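Local coordinates for penicillin-binding protein 1A (Mycobacterium tuberculosis, PDB 5CXW) that builds cross-linked peptidoglycan for the mycobacterial cell wall, this chain being its penicillin-sensitive transpeptidase part, with penicillin V bound, at residues A[34-39]-A[71-76]; A[9-14]-A[231-236]. All coordinates share one frame; numbering follows the deposited sequence.

Contact 1. Residues A[34-39]-A[71-76]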
ATOM      1  N   THR A  34      21.109 -12.078   9.525  1.00 17.66           N
ATOM      2  CA  THR A  34      20.749 -12.136   8.125  1.00 17.13           C
ATOM      3  C   THR A  34      19.407 -11.428   7.988  1.00 16.91           C
ATOM      4  O   THR A  34      18.466 -11.747   8.679  1.00 15.81           O
ATOM      5  CB  THR A  34      20.593 -13.600   7.661  1.00 17.13           C
ATOM      6  OG1 THR A  34      21.809 -14.346   7.940  1.00 17.77           O
ATOM      7  CG2 THR A  34      20.357 -13.661   6.168  1.00 17.06           C
ATOM      8  N   THR A  35      19.337 -10.448   7.101  1.00 16.96           N
ATOM      9  CA  THR A  35      18.112  -9.721   6.906  1.00 16.86           C
ATOM     10  C   THR A  35      17.366 -10.336   5.766  1.00 16.25           C
ATOM     11  O   THR A  35      17.861 -11.154   5.008  1.00 15.63           O
ATOM     12  CB  THR A  35      18.296  -8.211   6.627  1.00 17.38           C
ATOM     13  OG1 THR A  35      18.726  -8.069   5.273  1.00 18.14           O
ATOM     14  CG2 THR A  35      19.244  -7.535   7.587  1.00 18.30           C
ATOM     15  N   THR A  36      16.129  -9.865   5.626  1.00 15.69           N
ATOM     16  CA  THR A  36      15.246 -10.327   4.559  1.00 15.67           C
ATOM     17  C   THR A  36      15.453  -9.606   3.228  1.00 16.00           C
ATOM     18  O   THR A  36      14.880 -10.010   2.212  1.00 15.92           O
ATOM     19  CB  THR A  36      13.793 -10.094   4.969  1.00 15.25           C
ATOM     20  OG1 THR A  36      13.607  -8.735   5.377  1.00 14.83           O
ATOM     21  CG2 THR A  36      13.356 -11.006   6.088  1.00 15.44           C
ATOM     22  N   ILE A  37      16.180  -8.495   3.266  1.00 16.39           N
ATOM     23  CA  ILE A  37      16.364  -7.674   2.105  1.00 16.92           C
ATOM     24  C   ILE A  37      16.926  -8.510   0.930  1.00 17.51           C
ATOM     25  O   ILE A  37      17.834  -9.329   1.108  1.00 17.72           O
ATOM     26  CB  ILE A  37      17.272  -6.459   2.417  1.00 17.57           C
ATOM     27  CG1 ILE A  37      16.672  -5.583   3.542  1.00 17.82           C
ATOM     28  CG2 ILE A  37      17.468  -5.650   1.152  1.00 17.60           C
ATOM     29  CD1 ILE A  37      15.337  -4.927   3.210  1.00 17.61           C
ATOM     30  N   ASP A  38      16.359  -8.323  -0.257  1.00 17.97           N
ATOM     31  CA  ASP A  38      16.851  -8.927  -1.481  1.00 19.06           C
ATOM     32  C   ASP A  38      17.643  -7.864  -2.213  1.00 19.26           C
ATOM     33  O   ASP A  38      17.081  -6.860  -2.646  1.00 18.52           O
ATOM     34  CB  ASP A  38      15.673  -9.427  -2.315  1.00 20.52           C
ATOM     35  CG  ASP A  38      16.090  -9.995  -3.661  1.00 23.00           C
ATOM     36  OD1 ASP A  38      17.244 -10.054  -3.964  1.00 26.68           O
ATOM     37  OD2 ASP A  38      15.248 -10.345  -4.457  1.00 25.70           O
ATOM     38  N   PRO A  39      18.946  -8.076  -2.406  1.00 20.44           N
ATOM     39  CA  PRO A  39      19.727  -7.008  -3.041  1.00 20.43           C
ATOM     40  C   PRO A  39      19.227  -6.560  -4.380  1.00 19.87           C
ATOM     41  O   PRO A  39      19.293  -5.361  -4.695  1.00 19.67           O
ATOM     42  CB  PRO A  39      21.111  -7.658  -3.197  1.00 22.03           C
ATOM     43  CG  PRO A  39      21.186  -8.527  -1.979  1.00 22.13           C
ATOM     44  CD  PRO A  39      19.820  -9.109  -1.813  1.00 20.90           C
ATOM     45  N   ASN A  71       5.481 -14.826   2.927  1.00 15.46           N
ATOM     46  CA  ASN A  71       5.924 -14.890   4.309  1.00 15.66           C
ATOM     47  C   ASN A  71       6.061 -13.613   5.084  1.00 15.00           C
ATOM     48  O   ASN A  71       6.451 -13.667   6.232  1.00 14.50           O
ATOM     49  CB  ASN A  71       7.262 -15.637   4.299  1.00 16.41           C
ATOM     50  CG  ASN A  71       8.230 -14.987   3.382  1.00 16.97           C
ATOM     51  OD1 ASN A  71       8.184 -13.816   3.116  1.00 15.65           O
ATOM     52  ND2 ASN A  71       9.134 -15.801   2.831  1.00 19.60           N
ATOM     53  N   GLY A  72       5.781 -12.455   4.481  1.00 14.20           N
ATOM     54  CA  GLY A  72       5.906 -11.168   5.215  1.00 14.05           C
ATOM     55  C   GLY A  72       7.282 -10.563   5.189  1.00 13.65           C
ATOM     56  O   GLY A  72       7.497  -9.482   5.765  1.00 13.78           O
ATOM     57  N   ALA A  73       8.239 -11.212   4.521  1.00 13.52           N
ATOM     58  CA  ALA A  73       9.636 -10.724   4.485  1.00 13.69           C
ATOM     59  C   ALA A  73       9.744  -9.408   3.735  1.00 13.19           C
ATOM     60  O   ALA A  73       9.176  -9.246   2.664  1.00 13.10           O
ATOM     61  CB  ALA A  73      10.519 -11.785   3.852  1.00 14.05           C
ATOM     62  N   VAL A  74      10.447  -8.452   4.320  1.00 13.36           N
ATOM     63  CA  VAL A  74      10.707  -7.204   3.652  1.00 13.69           C
ATOM     64  C   VAL A  74      11.875  -7.372   2.684  1.00 13.90           C
ATOM     65  O   VAL A  74      13.042  -7.597   3.083  1.00 14.92           O
ATOM     66  CB  VAL A  74      10.928  -6.037   4.632  1.00 13.70           C
ATOM     67  CG1 VAL A  74      11.275  -4.745   3.800  1.00 14.07           C
ATOM     68  CG2 VAL A  74       9.766  -5.829   5.570  1.00 13.72           C
ATOM     69  N   ARG A  75      11.575  -7.245   1.394  1.00 13.69           N
ATOM     70  CA  ARG A  75      12.536  -7.428   0.327  1.00 14.01           C
ATOM     71  C   ARG A  75      13.230  -6.164  -0.135  1.00 14.32           C
ATOM     72  O   ARG A  75      14.350  -6.225  -0.691  1.00 15.00           O
ATOM     73  CB  ARG A  75      11.904  -8.101  -0.885  1.00 14.06           C
ATOM     74  CG  ARG A  75      11.291  -9.451  -0.577  1.00 14.30           C
ATOM     75  CD  ARG A  75      12.345 -10.381  -0.004  1.00 15.23           C
ATOM     76  NE  ARG A  75      11.836 -11.756   0.078  1.00 15.15           N
ATOM     77  CZ  ARG A  75      12.301 -12.687   0.945  1.00 15.84           C
ATOM     78  NH1 ARG A  75      13.307 -12.434   1.798  1.00 15.94           N
ATOM     79  NH2 ARG A  75      11.765 -13.920   0.951  1.00 15.71           N
ATOM     80  N   ALA A  76      12.537  -5.031  -0.042  1.00 14.05           N
ATOM     81  CA  ALA A  76      13.112  -3.761  -0.412  1.00 14.37           C
ATOM     82  C   ALA A  76      12.500  -2.707   0.497  1.00 13.90           C
ATOM     83  O   ALA A  76      11.332  -2.773   0.828  1.00 13.71           O
ATOM     84  CB  ALA A  76      12.798  -3.413  -1.860  1.00 14.48           C
TER
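T36 meets the 71-76 segment twice: its hydroxyl bonds to the carbonyl of V74, and its own carbonyl O receives the guanidinium of R75. OG1 lies between the T36 backbone N and carbonyl carbon (chi1 52°), 2.6 Å from V74 O and tilted somewhat from that carbonyl plane; H231 O is a second carbonyl partner of the same hydroxyl. Threonine suits the place because its other branch is apolar: CG2 rests on A73 CB at 3.7 Å. R75 leaves its backbone pointing away, but arginine is long enough to return. The bend at chi2 (-58°) sets CD 3.4 Å from T36 O, and NH1 reaches that oxygen at 2.9 Å, on a lone pair and within the guanidinium plane, while NH2 forms a salt bridge to D68. The small A73 CB sits over the centre of one guanidinium face. I37 and V74, branched and apolar, lie side by side, pointing the same way. D38 N donates to R75 O at 2.9 Å, and its short carboxylate suits an N-cap, reaching Q40 N. The contact thus ties the turn between strand 32-35 and helix 39-53 to edge strand 74-78, with I37 touching I7 of helix 2-19.

Contact 2. Residues A[9-14]-A[231-236]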
ATOM      1  N   ARG A   9      18.150   0.533  11.274  1.00 23.48           N
ATOM      2  CA  ARG A   9      17.330   0.997  12.369  1.00 24.65           C
ATOM      3  C   ARG A   9      16.115   0.088  12.578  1.00 21.80           C
ATOM      4  O   ARG A   9      15.733  -0.202  13.700  1.00 22.42           O
ATOM      5  CB  ARG A   9      16.901   2.474  12.188  1.00 27.97           C
ATOM      6  CG  ARG A   9      17.990   3.453  12.640  1.00 34.10           C
ATOM      7  CD  ARG A   9      17.942   4.854  12.016  1.00 37.78           C
ATOM      8  NE  ARG A   9      16.680   5.590  12.202  1.00 40.65           N
ATOM      9  CZ  ARG A   9      16.444   6.842  11.761  1.00 44.89           C
ATOM     10  NH1 ARG A   9      15.252   7.423  11.963  1.00 46.34           N
ATOM     11  NH2 ARG A   9      17.379   7.533  11.100  1.00 46.75           N
ATOM     12  N   GLN A  10      15.509  -0.361  11.494  1.00 19.91           N
ATOM     13  CA  GLN A  10      14.390  -1.308  11.615  1.00 18.40           C
ATOM     14  C   GLN A  10      14.805  -2.694  12.060  1.00 17.64           C
ATOM     15  O   GLN A  10      14.110  -3.351  12.816  1.00 18.27           O
ATOM     16  CB  GLN A  10      13.618  -1.400  10.307  1.00 17.90           C
ATOM     17  CG  GLN A  10      12.871  -0.140   9.895  1.00 18.28           C
ATOM     18  CD  GLN A  10      11.923   0.274  10.986  1.00 19.37           C
ATOM     19  OE1 GLN A  10      11.140  -0.511  11.452  1.00 19.64           O
ATOM     20  NE2 GLN A  10      12.056   1.500  11.446  1.00 20.56           N
ATOM     21  N   VAL A  11      15.968  -3.144  11.626  1.00 17.48           N
ATOM     22  CA  VAL A  11      16.497  -4.406  12.084  1.00 17.76           C
ATOM     23  C   VAL A  11      16.780  -4.382  13.595  1.00 18.56           C
ATOM     24  O   VAL A  11      16.432  -5.303  14.311  1.00 18.88           O
ATOM     25  CB  VAL A  11      17.780  -4.796  11.280  1.00 18.07           C
ATOM     26  CG1 VAL A  11      18.486  -6.030  11.896  1.00 19.37           C
ATOM     27  CG2 VAL A  11      17.464  -5.094   9.835  1.00 18.17           C
ATOM     28  N   THR A  12      17.425  -3.314  14.069  1.00 20.08           N
ATOM     29  CA  THR A  12      17.680  -3.143  15.481  1.00 21.81           C
ATOM     30  C   THR A  12      16.417  -3.158  16.302  1.00 21.80           C
ATOM     31  O   THR A  12      16.332  -3.871  17.308  1.00 22.57           O
ATOM     32  CB  THR A  12      18.401  -1.850  15.760  1.00 24.01           C
ATOM     33  OG1 THR A  12      19.659  -1.895  15.100  1.00 24.84           O
ATOM     34  CG2 THR A  12      18.635  -1.645  17.257  1.00 26.51           C
ATOM     35  N   ARG A  13      15.419  -2.412  15.852  1.00 22.45           N
ATOM     36  CA  ARG A  13      14.146  -2.352  16.537  1.00 24.42           C
ATOM     37  C   ARG A  13      13.568  -3.756  16.658  1.00 22.24           C
ATOM     38  O   ARG A  13      13.092  -4.150  17.711  1.00 22.87           O
ATOM     39  CB  ARG A  13      13.185  -1.439  15.755  1.00 27.14           C
ATOM     40  CG  ARG A  13      11.935  -0.959  16.476  1.00 32.91           C
ATOM     41  CD  ARG A  13      10.788  -0.557  15.493  1.00 37.03           C
ATOM     42  NE  ARG A  13      10.009  -1.769  15.317  1.00 41.75           N
ATOM     43  CZ  ARG A  13      10.161  -2.720  14.374  1.00 42.85           C
ATOM     44  NH1 ARG A  13      10.996  -2.643  13.291  1.00 40.76           N
ATOM     45  NH2 ARG A  13       9.401  -3.802  14.508  1.00 45.70           N
ATOM     46  N   GLU A  14      13.612  -4.512  15.581  1.00 20.84           N
ATOM     47  CA  GLU A  14      13.017  -5.868  15.589  1.00 20.56           C
ATOM     48  C   GLU A  14      13.809  -6.848  16.503  1.00 21.10           C
ATOM     49  O   GLU A  14      13.233  -7.695  17.209  1.00 21.70           O
ATOM     50  CB  GLU A  14      12.971  -6.393  14.163  1.00 19.83           C
ATOM     51  CG  GLU A  14      12.245  -7.703  14.005  1.00 20.59           C
ATOM     52  CD  GLU A  14      12.071  -8.069  12.545  1.00 21.06           C
ATOM     53  OE1 GLU A  14      11.670  -7.197  11.755  1.00 21.97           O
ATOM     54  OE2 GLU A  14      12.292  -9.195  12.146  1.00 21.26           O
ATOM     55  N   HIS A 231       8.467  -8.379   8.480  1.00 15.72           N
ATOM     56  CA  HIS A 231       9.698  -8.503   9.289  1.00 16.29           C
ATOM     57  C   HIS A 231      10.899  -8.377   8.416  1.00 15.44           C
ATOM     58  O   HIS A 231      10.863  -8.667   7.203  1.00 15.59           O
ATOM     59  CB  HIS A 231       9.678  -9.844  10.019  1.00 16.94           C
ATOM     60  CG  HIS A 231       9.684 -10.999   9.113  1.00 17.23           C
ATOM     61  ND1 HIS A 231       8.548 -11.430   8.465  1.00 17.81           N
ATOM     62  CD2 HIS A 231      10.695 -11.791   8.669  1.00 17.34           C
ATOM     63  CE1 HIS A 231       8.852 -12.461   7.700  1.00 17.77           C
ATOM     64  NE2 HIS A 231      10.140 -12.714   7.820  1.00 18.03           N
ATOM     65  N   PHE A 232      11.983  -7.950   9.063  1.00 15.47           N
ATOM     66  CA  PHE A 232      13.245  -7.625   8.439  1.00 15.81           C
ATOM     67  C   PHE A 232      14.358  -8.658   8.759  1.00 15.87           C
ATOM     68  O   PHE A 232      15.365  -8.677   8.086  1.00 16.35           O
ATOM     69  CB  PHE A 232      13.756  -6.256   8.955  1.00 16.51           C
ATOM     70  CG  PHE A 232      12.953  -5.070   8.535  1.00 17.52           C
ATOM     71  CD1 PHE A 232      11.775  -4.737   9.228  1.00 18.08           C
ATOM     72  CD2 PHE A 232      13.334  -4.283   7.437  1.00 18.16           C
ATOM     73  CE1 PHE A 232      10.986  -3.644   8.823  1.00 19.29           C
ATOM     74  CE2 PHE A 232      12.552  -3.191   7.063  1.00 19.15           C
ATOM     75  CZ  PHE A 232      11.399  -2.877   7.761  1.00 19.55           C
ATOM     76  N   VAL A 233      14.155  -9.467   9.782  1.00 15.94           N
ATOM     77  CA  VAL A 233      15.179 -10.403  10.266  1.00 16.26           C
ATOM     78  C   VAL A 233      14.795 -11.812   9.826  1.00 16.10           C
ATOM     79  O   VAL A 233      13.718 -12.333  10.154  1.00 17.44           O
ATOM     80  CB  VAL A 233      15.324 -10.355  11.768  1.00 16.83           C
ATOM     81  CG1 VAL A 233      16.269 -11.479  12.211  1.00 16.53           C
ATOM     82  CG2 VAL A 233      15.833  -8.977  12.260  1.00 17.96           C
ATOM     83  N   GLN A 234      15.709 -12.417   9.061  1.00 16.21           N
ATOM     84  CA  GLN A 234      15.615 -13.778   8.555  1.00 16.27           C
ATOM     85  C   GLN A 234      16.281 -14.783   9.491  1.00 16.37           C
ATOM     86  O   GLN A 234      15.755 -15.872   9.716  1.00 16.69           O
ATOM     87  CB  GLN A 234      16.255 -13.862   7.170  1.00 17.38           C
ATOM     88  CG  GLN A 234      16.245 -15.233   6.501  1.00 18.74           C
ATOM     89  CD  GLN A 234      14.821 -15.733   6.293  1.00 20.86           C
ATOM     90  OE1 GLN A 234      13.881 -14.954   5.994  1.00 20.59           O
ATOM     91  NE2 GLN A 234      14.635 -17.016   6.462  1.00 22.47           N
ATOM     92  N   LYS A 235      17.436 -14.431  10.035  1.00 16.10           N
ATOM     93  CA  LYS A 235      18.189 -15.421  10.842  1.00 16.97           C
ATOM     94  C   LYS A 235      19.127 -14.672  11.753  1.00 16.36           C
ATOM     95  O   LYS A 235      19.581 -13.556  11.438  1.00 15.07           O
ATOM     96  CB  LYS A 235      18.934 -16.381   9.926  1.00 17.80           C
ATOM     97  CG  LYS A 235      19.620 -17.531  10.662  1.00 19.26           C
ATOM     98  CD  LYS A 235      20.157 -18.553   9.662  1.00 21.42           C
ATOM     99  CE  LYS A 235      20.834 -19.737  10.305  1.00 23.12           C
ATOM    100  NZ  LYS A 235      21.581 -20.518   9.284  1.00 24.47           N
ATOM    101  N   VAL A 236      19.370 -15.240  12.942  1.00 17.09           N
ATOM    102  CA  VAL A 236      20.327 -14.637  13.880  1.00 17.35           C
ATOM    103  C   VAL A 236      21.177 -15.767  14.450  1.00 18.06           C
ATOM    104  O   VAL A 236      20.622 -16.766  14.899  1.00 17.74           O
ATOM    105  CB  VAL A 236      19.599 -13.954  15.054  1.00 17.86           C
ATOM    106  CG1 VAL A 236      20.607 -13.284  15.989  1.00 19.19           C
ATOM    107  CG2 VAL A 236      18.628 -12.889  14.535  1.00 17.91           C
TER
HETATM  108  O   HOH W   1      11.864 -11.940  12.175  1.00 26.91           O
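Residues 9-14 of helix 2-19 pass over the 231-236 segment where it runs from loop into strand, the backbones coming nearest at V11 and F232, whose CA atoms are 5.9 Å apart. E14 carries the polar part. With CG anti to the backbone N (chi1 -173°) and an extended chain beyond it, glutamate is long enough to bring its carboxylate to two successive amides. OE1 takes F232 N at 2.8 Å through its syn lone pair, and OE2 takes V233 N at 3.0 Å, that donor standing above the carboxylate plane. A water donates to both E14 OE2 and V233 O. The flat F232 ring offers a face to Q10 and an edge to E14 OE1: Q10 CB lies over its centre, 3.7 Å from the centroid, a CH-pi contact. The two branches of V11 serve two neighbours, CG2 meeting F232 CB at 4.0 Å and CG1 meeting V233 CG2; the V11 and V233 side chains cross at about a right angle. F232 also meets Y77 edge-to-face. This is helix-on-sheet packing, helix 2-19 laid on a small three-stranded antiparallel sheet, with V11 also touching V33 and T35, and L15 touching V233, far from the penicillin-binding pocket.

In the fold
Contacts 1 and 2 are both partly buried, their centres about 10 Å apart, and both lie away from the penicillin site. Both reach the small antiparallel sheet, in which strands 32-35 and 233-237 are neighbours, contact 1 through the loop that leaves strand 32-35. They touch directly: T36 N lies 2.8 Å from F232 O, probably hydrogen-bonded. H231 also pairs through its backbone with G72 and V74, so the 231-236 segment meets both segments of contact 1. Their chemistry differs with place. Contact 1 joins the small sheet's end to the edge of the five-stranded sheet, largely through bonds to backbone carbonyls; contact 2 covers the small sheet with helix 2-19, pairing a carboxylate with backbone amides beside an apolar patch.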